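Borrelidin polyketide synthase, type I (Streptomyces parvulus, PDB 6OBT) probably catalyses, as a dehydratase domain of a modular polyketide synthase, the removal of water from a beta-hydroxyacyl intermediate during borrelidin assembly. Local coordinates at residues 40-43 with 44-47; 79-83 with 84-88; 213-216 with 217-221; 274-278 with 279-283. All coordinates share one frame; numbering follows the deposited sequence.

Contact 1 of 4, residues 40-43 with 44-47; sequences AGHA and FVPA
The loop that links strand 38-39 to strand 47-50 folds back on itself by means of H42, whose imidazole takes up the backbone amide of F44. ND1 accepts from F44 N at 3.0 Å; the N-H...N angle is 152°, and the donor stands tilted from the ring plane. The ring gets there because CG lies anti to the backbone N (chi1 -162°), which carries it round beside the main chain that follows. NE2, at the far edge, is hydrogen-bonded to E88, so the ring is gripped at both nitrogens. The H42 and F44 rings are inclined at 57° with centroids 5.8 Å apart, and V45 CG2 touches H42 CB at 3.8 Å. F44 and V45 reach L89 on helix 83-97, probably the central helix of a hotdog fold, as in related dehydratases, and F44 also meets Y67 and Y224 edge-to-face. At the mouth of the loop A40 N donates to P46 O at 3.0 Å. The same oxygen receives a hydrogen bond from a water that accepts from G41 N at 2.9 Å. A40 CB rests 3.4 Å from V45 O, while P46 and A47 pack on V35 of the second subunit.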
# COMPACT_ATOMS: atom_id res chain seq x y z
N ALA A 40 0.74 -11.35 -2.90
CA ALA A 40 0.51 -11.89 -1.57
C ALA A 40 -0.17 -13.26 -1.56
O ALA A 40 -0.24 -13.89 -0.50
CB ALA A 40 -0.31 -10.90 -0.74
N GLY A 41 -0.67 -13.74 -2.70
CA GLY A 41 -1.14 -15.11 -2.80
C GLY A 41 -2.43 -15.46 -2.08
O GLY A 41 -2.68 -16.64 -1.82
N HIS A 42 -3.24 -14.47 -1.73
CA HIS A 42 -4.55 -14.70 -1.12
C HIS A 42 -5.63 -14.10 -2.01
O HIS A 42 -5.44 -13.03 -2.59
CB HIS A 42 -4.65 -14.08 0.27
CG HIS A 42 -5.79 -14.63 1.08
ND1 HIS A 42 -7.08 -14.16 0.98
CD2 HIS A 42 -5.83 -15.65 1.97
CE1 HIS A 42 -7.86 -14.85 1.79
NE2 HIS A 42 -7.13 -15.76 2.41
N ALA A 43 -6.77 -14.79 -2.08
CA ALA A 43 -7.87 -14.34 -2.93
C ALA A 43 -8.42 -12.99 -2.49
O ALA A 43 -8.69 -12.12 -3.33
CB ALA A 43 -8.98 -15.39 -2.95
N PHE A 44 -8.56 -12.77 -1.18
CA PHE A 44 -9.14 -11.53 -0.69
C PHE A 44 -8.12 -10.39 -0.61
O PHE A 44 -8.51 -9.23 -0.72
CB PHE A 44 -9.74 -11.71 0.70
CG PHE A 44 -11.01 -12.53 0.71
CD1 PHE A 44 -11.70 -12.78 -0.45
CD2 PHE A 44 -11.48 -13.04 1.90
CE1 PHE A 44 -12.87 -13.55 -0.43
CE2 PHE A 44 -12.64 -13.80 1.94
CZ PHE A 44 -13.34 -14.05 0.77
N VAL A 45 -6.85 -10.69 -0.35
CA VAL A 45 -5.84 -9.63 -0.30
C VAL A 45 -4.70 -10.00 -1.25
O VAL A 45 -3.68 -10.55 -0.82
CB VAL A 45 -5.36 -9.36 1.13
CG1 VAL A 45 -6.41 -8.57 1.87
CG2 VAL A 45 -5.06 -10.65 1.88
N PRO A 46 -4.85 -9.73 -2.54
CA PRO A 46 -3.86 -10.19 -3.52
C PRO A 46 -2.53 -9.45 -3.48
O PRO A 46 -1.57 -9.91 -4.12
CB PRO A 46 -4.56 -9.96 -4.87
CG PRO A 46 -6.01 -9.76 -4.54
CD PRO A 46 -6.04 -9.15 -3.19
N ALA A 47 -2.43 -8.33 -2.77
CA ALA A 47 -1.22 -7.51 -2.79
C ALA A 47 -0.82 -7.16 -1.37
O ALA A 47 -1.68 -6.97 -0.51
CB ALA A 47 -1.43 -6.23 -3.62
O HOH W 1 -1.68 -12.55 -5.11

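Contact 2 of 4, residues 79-83 with 84-88; sequences VLLPG and VVWVE
L81 and P82 form the bumps, and V85 and W86 the surface that receives them. L81 CD2 settles over one face of the W86 indole, 4.0 Å from the centroid of the six-membered ring and 29° off its normal; the offset brings it nearest to CZ2, at 3.5 Å. The same methyl touches V85 CG1 at 3.7 Å, so it fills the corner between valine branch and indole. A chi1 of -165° swings L81 CG away from its own amide and over the first helical turn, so the side chain crosses V85 and W86 at about a right angle. V85 is a fork: CG1 faces L81, while CG2 meets both L81 CD1 and the pyrrolidine ring of P82, whose CG lies 3.6 Å from it. Farther round, P82 CB meets V84 CG2 at 4.0 Å.

By sequence, P82 closes an HxxxGxxxxP motif that starts at H73 and, in related dehydratases, carries the catalytic histidine; here H73 ND1 is hydrogen-bonded to L80 O. The chain then enters helix 83-97. Two bonds spanning three residues wind its first turn, V85 N to P82 O at 2.9 Å and W86 N to G83 O at 3.0 Å. E88 N to V84 O then spans four residues. V84 packs on F231, D232 and V235 of helix 228-236, whereas W86 leans on L105 and L107 of strand 101-107.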
# COMPACT_ATOMS: atom_id res chain seq x y z
N VAL A 79 -26.34 -9.50 3.77
CA VAL A 79 -25.12 -10.21 3.42
C VAL A 79 -23.98 -9.66 4.29
O VAL A 79 -23.52 -8.54 4.08
CB VAL A 79 -24.78 -10.08 1.93
CG1 VAL A 79 -23.49 -10.83 1.60
CG2 VAL A 79 -25.93 -10.59 1.08
N LEU A 80 -23.52 -10.46 5.25
CA LEU A 80 -22.40 -10.10 6.10
C LEU A 80 -21.20 -10.94 5.70
O LEU A 80 -21.34 -12.14 5.43
CB LEU A 80 -22.68 -10.36 7.59
CG LEU A 80 -23.80 -9.67 8.36
CD1 LEU A 80 -23.43 -9.61 9.85
CD2 LEU A 80 -24.12 -8.32 7.82
N LEU A 81 -20.03 -10.31 5.67
CA LEU A 81 -18.79 -11.06 5.61
C LEU A 81 -18.69 -11.93 6.86
O LEU A 81 -18.92 -11.45 7.97
CB LEU A 81 -17.60 -10.10 5.51
CG LEU A 81 -16.31 -10.79 5.07
CD1 LEU A 81 -16.41 -11.23 3.61
CD2 LEU A 81 -15.10 -9.86 5.27
N PRO A 82 -18.43 -13.23 6.72
CA PRO A 82 -18.33 -14.05 7.93
C PRO A 82 -17.14 -13.61 8.76
O PRO A 82 -16.07 -13.27 8.23
CB PRO A 82 -18.20 -15.48 7.39
CG PRO A 82 -17.90 -15.37 5.94
CD PRO A 82 -18.27 -13.99 5.47
N GLY A 83 -17.34 -13.53 10.08
CA GLY A 83 -16.27 -13.16 10.98
C GLY A 83 -15.03 -14.01 10.83
O GLY A 83 -13.90 -13.53 11.02
N VAL A 84 -15.19 -15.29 10.48
CA VAL A 84 -14.01 -16.14 10.31
C VAL A 84 -13.17 -15.69 9.12
O VAL A 84 -12.00 -16.08 9.03
CB VAL A 84 -14.38 -17.62 10.16
CG1 VAL A 84 -14.96 -18.19 11.48
CG2 VAL A 84 -15.33 -17.83 9.00
N VAL A 85 -13.70 -14.87 8.21
CA VAL A 85 -12.84 -14.34 7.16
C VAL A 85 -11.70 -13.53 7.77
O VAL A 85 -10.55 -13.60 7.31
CB VAL A 85 -13.64 -13.49 6.14
CG1 VAL A 85 -12.68 -12.63 5.31
CG2 VAL A 85 -14.47 -14.39 5.23
N TRP A 86 -11.99 -12.76 8.82
CA TRP A 86 -10.93 -11.95 9.41
C TRP A 86 -9.90 -12.82 10.11
O TRP A 86 -8.72 -12.45 10.18
CB TRP A 86 -11.50 -10.93 10.38
CG TRP A 86 -12.55 -9.99 9.74
CD1 TRP A 86 -13.85 -9.86 10.09
CD2 TRP A 86 -12.34 -9.07 8.65
NE1 TRP A 86 -14.48 -8.93 9.29
CE2 TRP A 86 -13.57 -8.43 8.40
CE3 TRP A 86 -11.23 -8.75 7.86
CZ2 TRP A 86 -13.72 -7.46 7.40
CZ3 TRP A 86 -11.37 -7.79 6.87
CH2 TRP A 86 -12.61 -7.16 6.64
N VAL A 87 -10.30 -13.99 10.63
CA VAL A 87 -9.31 -14.88 11.23
C VAL A 87 -8.44 -15.51 10.14
O VAL A 87 -7.22 -15.62 10.29
CB VAL A 87 -9.99 -15.96 12.09
CG1 VAL A 87 -8.91 -16.82 12.81
CG2 VAL A 87 -10.92 -15.33 13.10
N GLU A 88 -9.08 -15.97 9.06
CA GLU A 88 -8.35 -16.49 7.91
C GLU A 88 -7.31 -15.50 7.39
O GLU A 88 -6.16 -15.87 7.10
CB GLU A 88 -9.37 -16.87 6.82
CG GLU A 88 -8.88 -16.76 5.36
CD GLU A 88 -8.10 -17.99 4.96
OE1 GLU A 88 -7.74 -18.13 3.77
OE2 GLU A 88 -7.83 -18.82 5.84

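Contact 3 of 4, residues 213-216 with 217-221; sequences ISLP and EGTDV
The pyrrolidine ring of P216 has the hydroxyl of T219 over one face: OG1 stands 3.5 Å from CD and 4.0 Å from both CB and CG, close to the ring normal through its centre. Just beyond, the flat peptide between P216 and E217 presents its carbonyl oxygen to the same residue. T219 OG1 lies 2.8 Å from P216 O and is also within hydrogen-bonding reach of Q195 OE1. The threonine amide adds a weak hydrogen bond, T219 N to P216 O at 3.3 Å.

The rotation of T219 sorts its two branches. At chi1 -66° OG1 lies beside its own backbone N and faces the proline, whereas CG2 turns to the apolar side, 4.0 Å from L215 CD1. The leucine crosses the threonine at about a right angle and goes on to touch V221, CD1 to CG1 at 3.6 Å. L215 also packs on L230 of helix 228-236, which ties this patch to the interior, while E217 extends outward at the protein surface. The chain reverses here as it leaves strand 208-214, with phi/psi of -61°/139° at E217 and a positive phi at G218. These values fit a type II beta turn from P216 to T219, with glycine in the third position, where positive phi suits it.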
# COMPACT_ATOMS: atom_id res chain seq x y z
N ILE A 213 -17.54 -32.24 8.17
CA ILE A 213 -17.90 -31.00 7.48
C ILE A 213 -17.09 -30.92 6.20
O ILE A 213 -15.87 -31.12 6.23
CB ILE A 213 -17.61 -29.78 8.38
CG1 ILE A 213 -18.27 -29.95 9.76
CG2 ILE A 213 -18.12 -28.50 7.74
CD1 ILE A 213 -17.79 -28.97 10.82
N SER A 214 -17.74 -30.65 5.06
CA SER A 214 -16.99 -30.60 3.81
C SER A 214 -17.61 -29.64 2.80
O SER A 214 -18.82 -29.41 2.80
CB SER A 214 -16.85 -32.00 3.20
OG SER A 214 -18.10 -32.60 2.96
N LEU A 215 -16.77 -29.09 1.92
CA LEU A 215 -17.21 -28.14 0.91
C LEU A 215 -17.97 -28.85 -0.20
O LEU A 215 -17.78 -30.06 -0.42
CB LEU A 215 -16.00 -27.38 0.34
CG LEU A 215 -15.38 -26.32 1.25
CD1 LEU A 215 -13.93 -26.01 0.87
CD2 LEU A 215 -16.25 -25.07 1.20
N PRO A 216 -18.85 -28.14 -0.90
CA PRO A 216 -19.45 -28.70 -2.13
C PRO A 216 -18.37 -29.06 -3.13
O PRO A 216 -17.31 -28.43 -3.19
CB PRO A 216 -20.32 -27.55 -2.66
CG PRO A 216 -20.40 -26.55 -1.56
CD PRO A 216 -19.21 -26.72 -0.70
N GLU A 217 -18.65 -30.08 -3.93
CA GLU A 217 -17.67 -30.56 -4.90
C GLU A 217 -17.32 -29.45 -5.89
O GLU A 217 -18.18 -28.69 -6.33
CB GLU A 217 -18.20 -31.79 -5.63
CG GLU A 217 -18.98 -32.75 -4.73
CD GLU A 217 -19.14 -34.12 -5.36
OE1 GLU A 217 -18.63 -34.32 -6.48
OE2 GLU A 217 -19.77 -35.00 -4.73
N GLY A 218 -16.03 -29.36 -6.22
CA GLY A 218 -15.57 -28.37 -7.18
C GLY A 218 -15.38 -26.98 -6.62
O GLY A 218 -15.32 -26.02 -7.40
N THR A 219 -15.29 -26.83 -5.30
CA THR A 219 -15.03 -25.53 -4.69
C THR A 219 -13.54 -25.20 -4.83
O THR A 219 -12.69 -25.94 -4.32
CB THR A 219 -15.44 -25.53 -3.23
OG1 THR A 219 -16.86 -25.67 -3.14
CG2 THR A 219 -15.02 -24.23 -2.55
N ASP A 220 -13.24 -24.09 -5.49
CA ASP A 220 -11.86 -23.66 -5.65
C ASP A 220 -11.34 -23.11 -4.32
O ASP A 220 -11.91 -22.18 -3.75
CB ASP A 220 -11.77 -22.60 -6.75
CG ASP A 220 -10.40 -21.99 -6.87
OD1 ASP A 220 -9.40 -22.65 -6.51
OD2 ASP A 220 -10.32 -20.83 -7.34
N VAL A 221 -10.27 -23.72 -3.80
CA VAL A 221 -9.69 -23.32 -2.53
C VAL A 221 -8.22 -22.92 -2.68
O VAL A 221 -7.52 -22.76 -1.68
CB VAL A 221 -9.86 -24.42 -1.47
CG1 VAL A 221 -11.32 -24.86 -1.38
CG2 VAL A 221 -8.98 -25.61 -1.77

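Contact 4 of 4, residues 274-278 with 279-283; sequences RIDPQ and NSSWQ
I275 and W282 make the tightly packed side of this contact, lying side by side on the buried face of two antiparallel strands. I275 CG1 sits over the five-membered ring of the indole, 3.8 Å from its centroid and 18° off the normal, while CG2 lies above the six-membered ring toward its rim. The chain stays extended past CG1 (chi2 -177°), which lays CD1 along the indole, 3.6 Å from W282 CE2. W282 NE1 is hydrogen-bonded to A234 O, fixing the indole against helix 228-236, and both side chains touch V238.

The other face, with R274, D276, S281 and Q283, is more open. R274 and Q283 run alongside each other, pointing the same way, but the guanidinium bends off to a salt bridge with D208. D276 CB approaches S281 OG at 3.5 Å. Beyond the strand ends the exposed turn is loose: Q278 is poorly ordered, and the bond from N279 N to D276 O is weak at 3.5 Å. Within the turn the D276 carboxylate accepts Q278 N through OD2 at 2.6 Å, from above its plane, an Asx turn.

The strands pair in antiparallel register from R274-Q283 to D276-S281, where a bulge interrupts them. R274 and Q283 exchange two bonds, and D276 N donates to S281 O at 2.9 Å, answered by S281 N to D276 O at 3.0 Å. S280 and S281 both face D276, a classic beta bulge beside the type I turn D276-N279 in the hairpin of strands 270-276 and 281-286.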
# COMPACT_ATOMS: atom_id res chain seq x y z
N ARG A 274 -13.80 -31.51 16.33
CA ARG A 274 -14.14 -31.82 17.72
C ARG A 274 -14.24 -30.52 18.48
O ARG A 274 -13.28 -29.75 18.53
CB ARG A 274 -13.10 -32.73 18.39
CG ARG A 274 -13.42 -32.90 19.89
CD ARG A 274 -12.51 -33.91 20.58
NE ARG A 274 -12.95 -35.28 20.34
CZ ARG A 274 -13.60 -36.03 21.23
NH1 ARG A 274 -13.90 -35.54 22.42
NH2 ARG A 274 -13.94 -37.28 20.92
N ILE A 275 -15.41 -30.27 19.08
CA ILE A 275 -15.71 -29.03 19.80
C ILE A 275 -15.92 -29.37 21.27
O ILE A 275 -16.69 -30.28 21.60
CB ILE A 275 -16.95 -28.32 19.21
CG1 ILE A 275 -16.79 -28.12 17.70
CG2 ILE A 275 -17.19 -26.98 19.92
CD1 ILE A 275 -17.93 -27.36 17.06
N ASP A 276 -15.26 -28.62 22.14
CA ASP A 276 -15.37 -28.81 23.59
C ASP A 276 -15.92 -27.53 24.23
O ASP A 276 -15.17 -26.55 24.36
CB ASP A 276 -14.00 -29.16 24.20
CG ASP A 276 -13.98 -29.10 25.74
OD1 ASP A 276 -12.88 -29.26 26.31
OD2 ASP A 276 -15.03 -28.91 26.39
N PRO A 277 -17.18 -27.51 24.66
CA PRO A 277 -17.73 -26.30 25.28
C PRO A 277 -17.26 -26.02 26.70
O PRO A 277 -17.67 -25.00 27.27
CB PRO A 277 -19.25 -26.57 25.26
CG PRO A 277 -19.45 -27.61 24.20
CD PRO A 277 -18.23 -28.48 24.31
N GLN A 278 -16.41 -26.86 27.29
CA GLN A 278 -15.93 -26.54 28.64
C GLN A 278 -14.81 -25.51 28.62
O GLN A 278 -14.49 -24.94 29.67
CB GLN A 278 -15.48 -27.82 29.36
CG GLN A 278 -16.62 -28.58 30.02
CD GLN A 278 -17.24 -27.84 31.21
OE1 GLN A 278 -16.53 -27.20 31.98
NE2 GLN A 278 -18.56 -27.92 31.34
N ASN A 279 -14.21 -25.27 27.46
CA ASN A 279 -13.45 -24.06 27.23
C ASN A 279 -13.61 -23.62 25.78
O ASN A 279 -12.65 -23.14 25.16
CB ASN A 279 -11.97 -24.23 27.59
CG ASN A 279 -11.45 -25.63 27.32
OD1 ASN A 279 -11.57 -26.15 26.21
ND2 ASN A 279 -10.85 -26.24 28.34
N SER A 280 -14.82 -23.79 25.24
CA SER A 280 -15.21 -23.49 23.86
C SER A 280 -14.07 -23.55 22.85
O SER A 280 -13.74 -22.56 22.19
CB SER A 280 -15.89 -22.11 23.78
OG SER A 280 -15.32 -21.20 24.71
N SER A 281 -13.46 -24.73 22.74
CA SER A 281 -12.30 -24.96 21.90
C SER A 281 -12.63 -25.91 20.74
O SER A 281 -13.54 -26.74 20.83
CB SER A 281 -11.15 -25.55 22.72
OG SER A 281 -11.59 -26.72 23.41
N TRP A 282 -11.86 -25.77 19.67
CA TRP A 282 -12.03 -26.50 18.43
C TRP A 282 -10.74 -27.22 18.08
O TRP A 282 -9.65 -26.67 18.24
CB TRP A 282 -12.38 -25.56 17.26
CG TRP A 282 -13.83 -25.22 17.04
CD1 TRP A 282 -14.59 -25.56 15.95
CD2 TRP A 282 -14.69 -24.44 17.88
NE1 TRP A 282 -15.86 -25.08 16.08
CE2 TRP A 282 -15.96 -24.39 17.26
CE3 TRP A 282 -14.51 -23.79 19.11
CZ2 TRP A 282 -17.04 -23.69 17.82
CZ3 TRP A 282 -15.59 -23.11 19.67
CH2 TRP A 282 -16.83 -23.07 19.02
N GLN A 283 -10.88 -28.44 17.57
CA GLN A 283 -9.80 -29.14 16.88
C GLN A 283 -10.38 -29.65 15.58
O GLN A 283 -11.49 -30.19 15.56
CB GLN A 283 -9.25 -30.34 17.69
CG GLN A 283 -8.68 -30.02 19.05
CD GLN A 283 -8.60 -31.25 19.91
OE1 GLN A 283 -7.56 -31.88 20.00
NE2 GLN A 283 -9.72 -31.62 20.53

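Overall arrangement
Contacts 1 and 2 touch directly, although their centres are 15 Å apart: the hydrogen bond from H42 NE2 to E88 OE1 measures 2.8 Å, and F44 CE2 meets V85 CG1 at 3.6 Å. E88 also binds the amides of G225 and L226, in the loop that leads on from contact 3, whose nearest atoms lie about 7 Å from contact 2. Contacts 3 and 4 reach neighbouring strands, 208-214 and 270-276, yet stay about 6 Å apart at their nearest atoms. The arrangement is consistent with a double hotdog; contact 2, close to the centre of the chain, lies beside H73 and D232, probably at the active site as in related dehydratases.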